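PDB 5KBP: glycosyl hydrolase, family 38 from Enterococcus faecalis, which probably hydrolyses alpha-mannosidic linkages in carbohydrates and probably binds a metal ion. Local coordinates for residues M133-Q138 / G179-K184; M175-P180 / G279-E284; H404-F409 / V422-E427; S463-E468 / K488-E493. All blocks are in the same frame, centred on the assembly; numbering follows the deposited sequence.

The four contacts form two pairs on opposite sides of the chain's centre. Interactions 1 and 2 lie in the family 38 N-terminal region, with centres about 7 Å apart. They share Gly179 and Pro180, and Pro137 of interaction 1 packs on the backbone of Trp177 from interaction 2. Interactions 3 and 4 lie in the first C-terminal region, with centres about 10 Å apart. Strands 416-430 and 483-499 are neighbours in one sheet, so Val424 of interaction 3 lies next to Leu490 of interaction 4. Between the pairs the separation is large: the centres of interactions 1 and 3 are about 46 Å apart. All four lie away from calcium-binding Phe253 and Tyr256, unoccupied in this chain.

Interaction 1: M133-Q138 / G179-K184; sequences MGQTPQ and GPDQTK
Pro180 and Asp181 pack against Gly134, Gln135 and Gln138, while Thr183 meets Pro137 and Gln138. The contact joins the start of helix 136-141, with Gln135 at its N-cap position, to the loop between strands 174-178 and 184-189. A type I turn shapes each segment, from Met133 to Thr136 and from Gly179 to Gln182.

The van der Waals contacts are made largely by proline rings, mostly against backbone atoms. Pro180 CD sits 3.2 Å from Gly134 O. Pro180 CG lies 3.7 Å from Gln135 CD, at the amide. Pro137 comes from the other segment, with CG 3.4 Å from Gly179 N and CB 3.3 Å from Thr183 O. Thr183 CG2 lies near Pro137 O.

The polar groups stack. The Gln138 chain is extended, with CG anti to the backbone N (chi1 -175°). Its amide lies over the Asp181 carboxylate, the planes 23° apart and Gln138 CD 3.1 Å from Asp181 OD2. No hydrogen bond crosses between the segments.

Hydrogen bonds within each segment hold the shapes. Gln138 NE2 donates to Gln135 OE1 at 2.6 Å, from above the carbonyl plane. Gly179 N bonds to Thr183 O at 2.7 Å. Outside, Gln138 OE1 accepts from Ile892 N, and the NE2 atoms of Gln135 and Gln138 both donate to Phe890 O.

The amide and carboxylate thus stack without bonding. Gln138 spends its polar atoms on Gln135, Phe890 and Ile892, while Asp181 turns to Thr183 in its own segment.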
loop_
_atom_site.group_PDB
_atom_site.type_symbol
_atom_site.label_atom_id
_atom_site.label_comp_id
_atom_site.label_asym_id
_atom_site.label_seq_id
_atom_site.Cartn_x
_atom_site.Cartn_y
_atom_site.Cartn_z
ATOM N N MET A 133 -1.412 22.433 -19.651
ATOM C CA MET A 133 -0.357 23.393 -19.357
ATOM C C MET A 133 -0.012 24.218 -20.592
ATOM O O MET A 133 -0.116 23.754 -21.731
ATOM C CB MET A 133 0.887 22.664 -18.850
ATOM C CG MET A 133 1.400 21.616 -19.824
ATOM S SD MET A 133 2.823 20.689 -19.242
ATOM C CE MET A 133 2.109 19.768 -17.893
ATOM N N GLY A 134 0.414 25.461 -20.353
ATOM C CA GLY A 134 0.743 26.349 -21.455
ATOM C C GLY A 134 1.961 25.916 -22.245
ATOM O O GLY A 134 2.050 26.184 -23.446
ATOM N N GLN A 135 2.910 25.245 -21.594
ATOM C CA GLN A 135 4.143 24.813 -22.245
ATOM C C GLN A 135 4.003 23.489 -22.987
ATOM O O GLN A 135 5.027 22.894 -23.344
ATOM C CB GLN A 135 5.273 24.709 -21.216
ATOM C CG GLN A 135 5.857 26.043 -20.774
ATOM C CD GLN A 135 6.854 26.614 -21.768
ATOM O OE1 GLN A 135 6.815 26.302 -22.959
ATOM N NE2 GLN A 135 7.762 27.451 -21.279
ATOM N N THR A 136 2.778 23.019 -23.228
ATOM C CA THR A 136 2.597 21.750 -23.932
ATOM C C THR A 136 3.272 21.721 -25.298
ATOM O O THR A 136 3.955 20.726 -25.598
ATOM C CB THR A 136 1.103 21.424 -24.051
ATOM O OG1 THR A 136 0.491 21.471 -22.758
ATOM C CG2 THR A 136 0.911 20.038 -24.643
ATOM N N PRO A 137 3.138 22.737 -26.166
ATOM C CA PRO A 137 3.794 22.640 -27.483
ATOM C C PRO A 137 5.301 22.468 -27.404
ATOM O O PRO A 137 5.861 21.636 -28.127
ATOM C CB PRO A 137 3.411 23.963 -28.162
ATOM C CG PRO A 137 2.158 24.380 -27.491
ATOM C CD PRO A 137 2.317 23.959 -26.066
ATOM N N GLN A 138 5.977 23.231 -26.542
ATOM C CA GLN A 138 7.426 23.088 -26.428
ATOM C C GLN A 138 7.804 21.733 -25.844
ATOM O O GLN A 138 8.779 21.113 -26.284
ATOM C CB GLN A 138 8.009 24.218 -25.579
ATOM C CG GLN A 138 9.529 24.199 -25.519
ATOM C CD GLN A 138 10.098 25.256 -24.596
ATOM O OE1 GLN A 138 11.284 25.572 -24.658
ATOM N NE2 GLN A 138 9.255 25.803 -23.728
ATOM N N GLY A 179 2.780 27.710 -27.934
ATOM C CA GLY A 179 3.122 27.944 -26.553
ATOM C C GLY A 179 3.678 29.333 -26.331
ATOM O O GLY A 179 3.800 30.153 -27.251
ATOM N N PRO A 180 4.029 29.618 -25.072
ATOM C CA PRO A 180 4.597 30.937 -24.754
ATOM C C PRO A 180 5.948 31.189 -25.397
ATOM O O PRO A 180 6.316 32.356 -25.583
ATOM C CB PRO A 180 4.698 30.916 -23.223
ATOM C CG PRO A 180 4.784 29.467 -22.873
ATOM C CD PRO A 180 3.934 28.752 -23.885
ATOM N N ASP A 181 6.698 30.146 -25.741
ATOM C CA ASP A 181 7.967 30.294 -26.442
ATOM C C ASP A 181 7.799 30.310 -27.955
ATOM O O ASP A 181 8.787 30.140 -28.677
ATOM C CB ASP A 181 8.925 29.171 -26.046
ATOM C CG ASP A 181 8.497 27.825 -26.589
ATOM O OD1 ASP A 181 7.283 27.531 -26.570
ATOM O OD2 ASP A 181 9.374 27.065 -27.050
ATOM N N GLN A 182 6.572 30.496 -28.444
ATOM C CA GLN A 182 6.206 30.515 -29.858
ATOM C C GLN A 182 6.389 29.165 -30.541
ATOM O O GLN A 182 6.262 29.080 -31.769
ATOM C CB GLN A 182 6.972 31.594 -30.634
ATOM C CG GLN A 182 6.733 33.006 -30.118
ATOM C CD GLN A 182 7.208 34.072 -31.083
ATOM O OE1 GLN A 182 7.882 35.025 -30.692
ATOM N NE2 GLN A 182 6.852 33.921 -32.353
ATOM N N THR A 183 6.682 28.106 -29.788
ATOM C CA THR A 183 6.669 26.766 -30.357
ATOM C C THR A 183 5.238 26.374 -30.699
ATOM O O THR A 183 4.313 26.588 -29.911
ATOM C CB THR A 183 7.279 25.756 -29.383
ATOM O OG1 THR A 183 8.628 26.136 -29.079
ATOM C CG2 THR A 183 7.283 24.360 -29.991
ATOM N N LYS A 184 5.058 25.799 -31.885
ATOM C CA LYS A 184 3.735 25.543 -32.438
ATOM C C LYS A 184 3.613 24.079 -32.833
ATOM O O LYS A 184 4.473 23.551 -33.547
ATOM C CB LYS A 184 3.481 26.463 -33.639
ATOM C CG LYS A 184 2.494 25.944 -34.666
ATOM C CD LYS A 184 2.204 27.024 -35.697
ATOM C CE LYS A 184 1.930 26.441 -37.073
ATOM N NZ LYS A 184 3.126 25.757 -37.640
#

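Interaction 2: M175-P180 / G279-E284; sequences MWWEGP and GTVTGE
Trp176, Trp177 and Glu178 pair in register with Thr280, Val281 and Thr282 as parallel strands, their axes 4.7 Å apart at closest and 25° from exact alignment. The bonds alternate as in any parallel ladder. Trp176 N donates to Gly279 O at 2.9 Å, and Val281 N donates to Trp176 O at the same distance. Glu178 N then bonds to Val281 O, and Gly283 N to Glu178 O. Gly283 closes the ladder with a positive phi of 85°, which favours glycine.

The Trp177 side chain adds a bond beyond the ladder. NE1 donates to Gly283 O at 3.1 Å, and this oxygen lies in the plane of the indole. Trp177 CG, set anti to the backbone N (chi1 -164°), lies beside Val281 CG2, which packs closer still on Trp177 CD1 at 3.7 Å. The same methyl also meets Met175 SD at 3.9 Å, so Val281 sits between the two residues. On the opposite face of the sheet, Thr280 OG1 lies near the plane of the Trp176 ring at its edge, and is 3.5 Å from Trp176 CB. Glu178 CB touches Thr280 CG2 on that face too.

Strand 280-282 is the outermost strand of a five-stranded mixed sheet in this chain. Strand 184-189 flanks 174-178 on its other side, running antiparallel. The Trp177 indole packs on Thr136 and Pro137 of helix 136-141, and Trp176 makes a cation-pi contact with Lys184.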
loop_
_atom_site.group_PDB
_atom_site.type_symbol
_atom_site.label_atom_id
_atom_site.label_comp_id
_atom_site.label_asym_id
_atom_site.label_seq_id
_atom_site.Cartn_x
_atom_site.Cartn_y
_atom_site.Cartn_z
ATOM N N MET A 175 -6.523 22.511 -35.131
ATOM C CA MET A 175 -6.058 23.849 -34.796
ATOM C C MET A 175 -4.555 23.817 -34.573
ATOM O O MET A 175 -3.949 22.753 -34.413
ATOM C CB MET A 175 -6.778 24.390 -33.556
ATOM C CG MET A 175 -6.380 23.691 -32.263
ATOM S SD MET A 175 -7.575 23.926 -30.936
ATOM C CE MET A 175 -9.008 23.105 -31.631
ATOM N N TRP A 176 -3.960 25.006 -34.568
ATOM C CA TRP A 176 -2.567 25.172 -34.184
ATOM C C TRP A 176 -2.493 25.559 -32.716
ATOM O O TRP A 176 -3.278 26.383 -32.238
ATOM C CB TRP A 176 -1.882 26.236 -35.043
ATOM C CG TRP A 176 -1.825 25.886 -36.494
ATOM C CD1 TRP A 176 -2.458 26.530 -37.517
ATOM C CD2 TRP A 176 -1.104 24.798 -37.086
ATOM N NE1 TRP A 176 -2.170 25.915 -38.712
ATOM C CE2 TRP A 176 -1.342 24.849 -38.474
ATOM C CE3 TRP A 176 -0.280 23.789 -36.579
ATOM C CZ2 TRP A 176 -0.785 23.929 -39.361
ATOM C CZ3 TRP A 176 0.272 22.877 -37.462
ATOM C CH2 TRP A 176 0.017 22.954 -38.836
ATOM N N TRP A 177 -1.552 24.954 -31.998
ATOM C CA TRP A 177 -1.348 25.233 -30.582
ATOM C C TRP A 177 0.048 25.817 -30.415
ATOM O O TRP A 177 1.048 25.111 -30.588
ATOM C CB TRP A 177 -1.530 23.973 -29.740
ATOM C CG TRP A 177 -1.711 24.258 -28.284
ATOM C CD1 TRP A 177 -1.729 25.484 -27.684
ATOM C CD2 TRP A 177 -1.907 23.297 -27.240
ATOM N NE1 TRP A 177 -1.920 25.345 -26.331
ATOM C CE2 TRP A 177 -2.032 24.012 -26.033
ATOM C CE3 TRP A 177 -1.986 21.901 -27.209
ATOM C CZ2 TRP A 177 -2.231 23.379 -24.809
ATOM C CZ3 TRP A 177 -2.185 21.276 -25.993
ATOM C CH2 TRP A 177 -2.307 22.014 -24.811
ATOM N N GLU A 178 0.114 27.101 -30.079
ATOM C CA GLU A 178 1.371 27.813 -29.910
ATOM C C GLU A 178 1.603 28.091 -28.432
ATOM O O GLU A 178 0.727 28.637 -27.754
ATOM C CB GLU A 178 1.364 29.120 -30.707
ATOM C CG GLU A 178 2.638 29.934 -30.589
ATOM C CD GLU A 178 2.633 31.151 -31.494
ATOM O OE1 GLU A 178 1.870 31.156 -32.484
ATOM O OE2 GLU A 178 3.388 32.105 -31.213
ATOM N N GLY A 179 2.780 27.710 -27.934
ATOM C CA GLY A 179 3.122 27.944 -26.553
ATOM C C GLY A 179 3.678 29.333 -26.331
ATOM O O GLY A 179 3.800 30.153 -27.251
ATOM N N PRO A 180 4.029 29.618 -25.072
ATOM C CA PRO A 180 4.597 30.937 -24.754
ATOM C C PRO A 180 5.948 31.189 -25.397
ATOM O O PRO A 180 6.316 32.356 -25.583
ATOM C CB PRO A 180 4.698 30.916 -23.223
ATOM C CG PRO A 180 4.784 29.467 -22.873
ATOM C CD PRO A 180 3.934 28.752 -23.885
ATOM N N GLY A 279 -7.345 28.095 -37.235
ATOM C CA GLY A 279 -7.191 28.902 -36.045
ATOM C C GLY A 279 -6.000 28.481 -35.203
ATOM O O GLY A 279 -5.408 27.415 -35.378
ATOM N N THR A 280 -5.648 29.352 -34.260
ATOM C CA THR A 280 -4.508 29.124 -33.383
ATOM C C THR A 280 -4.875 29.504 -31.958
ATOM O O THR A 280 -5.321 30.629 -31.708
ATOM C CB THR A 280 -3.283 29.928 -33.838
ATOM O OG1 THR A 280 -2.936 29.560 -35.179
ATOM C CG2 THR A 280 -2.097 29.658 -32.921
ATOM N N VAL A 281 -4.694 28.567 -31.034
ATOM C CA VAL A 281 -4.847 28.823 -29.608
ATOM C C VAL A 281 -3.461 28.958 -28.998
ATOM O O VAL A 281 -2.499 28.315 -29.437
ATOM C CB VAL A 281 -5.661 27.712 -28.909
ATOM C CG1 VAL A 281 -7.094 27.730 -29.398
ATOM C CG2 VAL A 281 -5.029 26.351 -29.150
ATOM N N THR A 282 -3.350 29.805 -27.977
ATOM C CA THR A 282 -2.061 30.144 -27.390
ATOM C C THR A 282 -2.116 29.990 -25.877
ATOM O O THR A 282 -3.015 30.532 -25.225
ATOM C CB THR A 282 -1.646 31.576 -27.749
ATOM O OG1 THR A 282 -1.536 31.701 -29.170
ATOM C CG2 THR A 282 -0.309 31.917 -27.105
ATOM N N GLY A 283 -1.152 29.252 -25.328
ATOM C CA GLY A 283 -0.981 29.196 -23.886
ATOM C C GLY A 283 -1.859 28.158 -23.203
ATOM O O GLY A 283 -2.191 27.113 -23.764
ATOM N N GLU A 284 -2.236 28.465 -21.963
ATOM C CA GLU A 284 -3.028 27.547 -21.157
ATOM C C GLU A 284 -4.406 27.334 -21.770
ATOM O O GLU A 284 -4.982 28.228 -22.398
ATOM C CB GLU A 284 -3.182 28.081 -19.730
ATOM C CG GLU A 284 -1.983 27.879 -18.821
ATOM C CD GLU A 284 -2.234 28.413 -17.423
ATOM O OE1 GLU A 284 -3.166 29.229 -17.262
ATOM O OE2 GLU A 284 -1.508 28.017 -16.487
#

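Interaction 3: H404-F409 / V422-E427; sequences HPFVLF and VEVEIE
His404, Phe406 and Leu408 face Val422, Val424 and Ile426 across the gap between two antiparallel sheets. The arrangement is sheet-on-sheet packing, as in a beta sandwich. The axes of the strands come within 7.8 Å and run at 159°, nearly antiparallel. No hydrogen bond crosses between them, and side chains fill the gap. Strand 404-410 bonds instead to strands 503-511 and 804-807 of its own sheet. Strand 416-430 pairs with 483-499.

Two contacts are of the CH-pi kind. Ile426 CA lies over one face of the His404 imidazole, 4.0 Å from the ring centre and offset toward the rim. Val422 CG1 lies over a face of the Phe406 ring, 4.1 Å from its centre and 28° off the normal. Phe406 CG, set between the backbone N and the carbonyl carbon (chi1 59°), comes 4.0 Å from Val422 CG1.

The other contacts are apolar or graze the backbone. Phe406 CD1 touches Val424 CG2 at 3.8 Å, and the two side chains cross at about a right angle. The other methyl of Val424, CG1, packs on His404 CB at 3.8 Å. Val424 thus serves two neighbours with its two branches. The imidazole also lies near backbone oxygens, with CE1 3.3 Å from Ile426 O.

Ile426 and Glu427 form a classic beta bulge opposite Lys488, at the end of the contact where His404 lies. At the other end, Leu408 CD2 meets Val422 CG2 at 4.1 Å.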
loop_
_atom_site.group_PDB
_atom_site.type_symbol
_atom_site.label_atom_id
_atom_site.label_comp_id
_atom_site.label_asym_id
_atom_site.label_seq_id
_atom_site.Cartn_x
_atom_site.Cartn_y
_atom_site.Cartn_z
ATOM N N HIS A 404 35.151 16.116 14.995
ATOM C CA HIS A 404 33.992 15.470 14.385
ATOM C C HIS A 404 33.567 16.270 13.160
ATOM O O HIS A 404 32.809 17.244 13.279
ATOM C CB HIS A 404 32.843 15.362 15.390
ATOM C CG HIS A 404 33.234 14.734 16.693
ATOM N ND1 HIS A 404 33.373 13.372 16.850
ATOM C CD2 HIS A 404 33.516 15.283 17.898
ATOM C CE1 HIS A 404 33.724 13.108 18.096
ATOM N NE2 HIS A 404 33.818 14.250 18.753
ATOM N N PRO A 405 34.027 15.911 11.964
ATOM C CA PRO A 405 33.683 16.696 10.775
ATOM C C PRO A 405 32.317 16.341 10.209
ATOM O O PRO A 405 31.811 15.228 10.371
ATOM C CB PRO A 405 34.797 16.335 9.785
ATOM C CG PRO A 405 35.193 14.955 10.170
ATOM C CD PRO A 405 35.005 14.850 11.664
ATOM N N PHE A 406 31.722 17.322 9.532
ATOM C CA PHE A 406 30.457 17.136 8.837
ATOM C C PHE A 406 30.452 18.015 7.595
ATOM O O PHE A 406 31.179 19.009 7.514
ATOM C CB PHE A 406 29.255 17.449 9.740
ATOM C CG PHE A 406 29.249 18.850 10.286
ATOM C CD1 PHE A 406 29.932 19.156 11.453
ATOM C CD2 PHE A 406 28.552 19.859 9.639
ATOM C CE1 PHE A 406 29.927 20.443 11.960
ATOM C CE2 PHE A 406 28.543 21.148 10.143
ATOM C CZ PHE A 406 29.231 21.440 11.304
ATOM N N VAL A 407 29.618 17.642 6.624
ATOM C CA VAL A 407 29.604 18.267 5.305
ATOM C C VAL A 407 28.206 18.793 5.009
ATOM O O VAL A 407 27.207 18.115 5.274
ATOM C CB VAL A 407 30.054 17.277 4.210
ATOM C CG1 VAL A 407 30.124 17.969 2.858
ATOM C CG2 VAL A 407 31.398 16.659 4.567
ATOM N N LEU A 408 28.141 20.000 4.447
ATOM C CA LEU A 408 26.892 20.634 4.041
ATOM C C LEU A 408 26.835 20.693 2.520
ATOM O O LEU A 408 27.738 21.248 1.887
ATOM C CB LEU A 408 26.771 22.038 4.633
ATOM C CG LEU A 408 26.192 22.147 6.044
ATOM C CD1 LEU A 408 26.353 23.560 6.585
ATOM C CD2 LEU A 408 24.728 21.738 6.037
ATOM N N PHE A 409 25.775 20.135 1.942
ATOM C CA PHE A 409 25.575 20.127 0.499
ATOM C C PHE A 409 24.454 21.082 0.119
ATOM O O PHE A 409 23.401 21.108 0.764
ATOM C CB PHE A 409 25.225 18.726 -0.011
ATOM C CG PHE A 409 26.320 17.719 0.161
ATOM C CD1 PHE A 409 26.439 17.003 1.341
ATOM C CD2 PHE A 409 27.216 17.467 -0.864
ATOM C CE1 PHE A 409 27.439 16.066 1.500
ATOM C CE2 PHE A 409 28.219 16.532 -0.710
ATOM C CZ PHE A 409 28.331 15.830 0.473
ATOM N N VAL A 422 22.357 20.829 12.248
ATOM C CA VAL A 422 23.142 19.641 11.933
ATOM C C VAL A 422 23.317 18.825 13.205
ATOM O O VAL A 422 23.777 19.352 14.225
ATOM C CB VAL A 422 24.515 20.003 11.335
ATOM C CG1 VAL A 422 25.368 18.756 11.173
ATOM C CG2 VAL A 422 24.349 20.725 10.005
ATOM N N GLU A 423 22.954 17.546 13.147
ATOM C CA GLU A 423 23.136 16.637 14.271
ATOM C C GLU A 423 24.450 15.888 14.084
ATOM O O GLU A 423 24.662 15.247 13.049
ATOM C CB GLU A 423 21.964 15.662 14.386
ATOM C CG GLU A 423 21.821 15.033 15.766
ATOM C CD GLU A 423 20.641 14.086 15.854
ATOM O OE1 GLU A 423 20.229 13.550 14.805
ATOM O OE2 GLU A 423 20.124 13.880 16.974
ATOM N N VAL A 424 25.328 15.973 15.079
ATOM C CA VAL A 424 26.667 15.401 15.010
ATOM C C VAL A 424 26.844 14.431 16.168
ATOM O O VAL A 424 26.595 14.785 17.326
ATOM C CB VAL A 424 27.751 16.493 15.044
ATOM C CG1 VAL A 424 29.136 15.872 14.924
ATOM C CG2 VAL A 424 27.517 17.512 13.938
ATOM N N GLU A 425 27.274 13.212 15.853
ATOM C CA GLU A 425 27.563 12.208 16.869
ATOM C C GLU A 425 28.912 12.510 17.511
ATOM O O GLU A 425 29.941 12.526 16.826
ATOM C CB GLU A 425 27.564 10.814 16.245
ATOM C CG GLU A 425 27.873 9.687 17.214
ATOM C CD GLU A 425 28.138 8.374 16.502
ATOM O OE1 GLU A 425 29.303 8.121 16.130
ATOM O OE2 GLU A 425 27.177 7.601 16.304
ATOM N N ILE A 426 28.912 12.751 18.822
ATOM C CA ILE A 426 30.147 13.068 19.530
ATOM C C ILE A 426 30.722 11.875 20.288
ATOM O O ILE A 426 31.927 11.869 20.582
ATOM C CB ILE A 426 29.947 14.260 20.490
ATOM C CG1 ILE A 426 28.847 13.955 21.509
ATOM C CG2 ILE A 426 29.624 15.525 19.707
ATOM C CD1 ILE A 426 28.653 15.050 22.536
ATOM N N GLU A 427 29.908 10.871 20.606
ATOM C CA GLU A 427 30.387 9.678 21.290
ATOM C C GLU A 427 29.589 8.478 20.805
ATOM O O GLU A 427 28.486 8.616 20.268
ATOM C CB GLU A 427 30.288 9.820 22.812
ATOM C CG GLU A 427 31.477 10.528 23.438
ATOM C CD GLU A 427 31.066 11.574 24.451
ATOM O OE1 GLU A 427 29.865 11.641 24.786
ATOM O OE2 GLU A 427 31.944 12.335 24.907
#

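Interaction 4: S463-E468 / K488-E493; sequences SRIVKE and KYLTVE
Arg464 grips Glu493 side-on, with two nitrogens meeting one oxygen. NE is 2.9 Å and NH2 2.8 Å from OE1 of Glu493. NE comes nearly in line with the C-O bond, while NH2 comes from above the carboxylate plane. The guanidinium and carboxylate planes are 58° apart. Val466 CG2 lies over one face of the guanidinium and also packs on Glu493 CB.

On the opposite face of the sheet, Ile465 CG2 touches Leu490 CD1 at 3.7 Å. Ile465 CD1 reaches Val492 CG2 at 3.9 Å. Farther along, Glu468 OE2 and Lys488 NZ form a salt bridge at 3.4 Å. Thr448 OG1 bonds to both of these side chains, at Glu468 OE1 and Lys488 NZ.

Backbone bonds set the spacing behind these groups. Val466 N donates to Thr491 O at 2.8 Å, and Thr491 N to Lys467 O at 2.9 Å. Two residues thus face Thr491, as in a classic beta bulge. Strand 416-430 flanks 488-493 on its other side, and Leu490 and Val492 pack on strand 451-454. The whole is an antiparallel beta hairpin, with strand 463-475 at one edge of a three-stranded sheet.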
loop_
_atom_site.group_PDB
_atom_site.type_symbol
_atom_site.label_atom_id
_atom_site.label_comp_id
_atom_site.label_asym_id
_atom_site.label_seq_id
_atom_site.Cartn_x
_atom_site.Cartn_y
_atom_site.Cartn_z
ATOM N N SER A 463 28.162 29.656 15.817
ATOM C CA SER A 463 27.183 28.585 15.941
ATOM C C SER A 463 26.527 28.668 17.314
ATOM O O SER A 463 26.830 29.551 18.122
ATOM C CB SER A 463 27.831 27.216 15.724
ATOM O OG SER A 463 28.680 26.880 16.807
ATOM N N ARG A 464 25.618 27.728 17.568
ATOM C CA ARG A 464 24.930 27.624 18.848
ATOM C C ARG A 464 24.539 26.172 19.064
ATOM O O ARG A 464 23.981 25.539 18.163
ATOM C CB ARG A 464 23.689 28.524 18.891
ATOM C CG ARG A 464 22.921 28.458 20.204
ATOM C CD ARG A 464 21.711 29.381 20.196
ATOM N NE ARG A 464 20.666 28.921 19.285
ATOM C CZ ARG A 464 19.637 28.165 19.653
ATOM N NH1 ARG A 464 19.512 27.783 20.916
ATOM N NH2 ARG A 464 18.731 27.792 18.760
ATOM N N ILE A 465 24.835 25.647 20.250
ATOM C CA ILE A 465 24.469 24.276 20.594
ATOM C C ILE A 465 22.981 24.260 20.930
ATOM O O ILE A 465 22.550 24.854 21.921
ATOM C CB ILE A 465 25.310 23.742 21.758
ATOM C CG1 ILE A 465 26.794 23.742 21.385
ATOM C CG2 ILE A 465 24.852 22.344 22.150
ATOM C CD1 ILE A 465 27.112 22.955 20.130
ATOM N N VAL A 466 22.192 23.580 20.100
ATOM C CA VAL A 466 20.743 23.572 20.280
ATOM C C VAL A 466 20.338 22.581 21.364
ATOM O O VAL A 466 19.678 22.941 22.345
ATOM C CB VAL A 466 20.037 23.264 18.948
ATOM C CG1 VAL A 466 18.533 23.180 19.152
ATOM C CG2 VAL A 466 20.383 24.321 17.915
ATOM N N LYS A 467 20.725 21.318 21.201
ATOM C CA LYS A 467 20.324 20.281 22.142
ATOM C C LYS A 467 21.279 19.103 22.031
ATOM O O LYS A 467 22.025 18.970 21.057
ATOM C CB LYS A 467 18.882 19.827 21.890
ATOM C CG LYS A 467 18.631 19.336 20.471
ATOM C CD LYS A 467 17.178 18.936 20.271
ATOM C CE LYS A 467 16.924 18.479 18.843
ATOM N NZ LYS A 467 15.505 18.077 18.631
ATOM N N GLU A 468 21.244 18.251 23.051
ATOM C CA GLU A 468 21.964 16.988 23.054
ATOM C C GLU A 468 20.963 15.846 23.158
ATOM O O GLU A 468 19.824 16.031 23.598
ATOM C CB GLU A 468 22.972 16.911 24.208
ATOM C CG GLU A 468 22.358 16.518 25.544
ATOM C CD GLU A 468 23.391 16.400 26.648
ATOM O OE1 GLU A 468 24.359 17.188 26.642
ATOM O OE2 GLU A 468 23.238 15.515 27.516
ATOM N N LYS A 488 25.696 9.441 21.588
ATOM C CA LYS A 488 25.327 10.773 22.045
ATOM C C LYS A 488 25.460 11.734 20.875
ATOM O O LYS A 488 26.492 11.750 20.195
ATOM C CB LYS A 488 26.203 11.226 23.217
ATOM C CG LYS A 488 25.741 12.523 23.860
ATOM C CD LYS A 488 26.424 12.750 25.197
ATOM C CE LYS A 488 25.795 13.910 25.948
ATOM N NZ LYS A 488 26.349 14.048 27.324
ATOM N N TYR A 489 24.419 12.524 20.637
ATOM C CA TYR A 489 24.358 13.408 19.483
ATOM C C TYR A 489 24.257 14.854 19.937
ATOM O O TYR A 489 23.559 15.168 20.906
ATOM C CB TYR A 489 23.167 13.064 18.585
ATOM C CG TYR A 489 23.231 11.676 18.001
ATOM C CD1 TYR A 489 23.880 11.440 16.797
ATOM C CD2 TYR A 489 22.647 10.601 18.654
ATOM C CE1 TYR A 489 23.943 10.170 16.257
ATOM C CE2 TYR A 489 22.705 9.326 18.124
ATOM C CZ TYR A 489 23.355 9.117 16.924
ATOM O OH TYR A 489 23.417 7.851 16.390
ATOM N N LEU A 490 24.959 15.731 19.226
ATOM C CA LEU A 490 24.903 17.164 19.465
ATOM C C LEU A 490 24.299 17.840 18.243
ATOM O O LEU A 490 24.679 17.535 17.107
ATOM C CB LEU A 490 26.294 17.727 19.758
ATOM C CG LEU A 490 26.314 18.979 20.637
ATOM C CD1 LEU A 490 25.541 18.727 21.923
ATOM C CD2 LEU A 490 27.740 19.403 20.942
ATOM N N THR A 491 23.355 18.744 18.479
ATOM C CA THR A 491 22.647 19.456 17.419
ATOM C C THR A 491 23.191 20.878 17.357
ATOM O O THR A 491 22.974 21.673 18.278
ATOM C CB THR A 491 21.142 19.445 17.673
ATOM O OG1 THR A 491 20.662 18.093 17.649
ATOM C CG2 THR A 491 20.419 20.252 16.616
ATOM N N VAL A 492 23.896 21.195 16.273
ATOM C CA VAL A 492 24.574 22.476 16.108
ATOM C C VAL A 492 23.814 23.307 15.086
ATOM O O VAL A 492 23.330 22.782 14.077
ATOM C CB VAL A 492 26.042 22.276 15.681
ATOM C CG1 VAL A 492 26.767 23.610 15.613
ATOM C CG2 VAL A 492 26.747 21.327 16.639
ATOM N N GLU A 493 23.712 24.608 15.349
ATOM C CA GLU A 493 22.978 25.538 14.500
ATOM C C GLU A 493 23.972 26.437 13.775
ATOM O O GLU A 493 24.787 27.107 14.418
ATOM C CB GLU A 493 22.001 26.368 15.331
ATOM C CG GLU A 493 20.924 27.069 14.525
ATOM C CD GLU A 493 19.894 27.752 15.404
ATOM O OE1 GLU A 493 20.275 28.277 16.472
ATOM O OE2 GLU A 493 18.702 27.757 15.032
#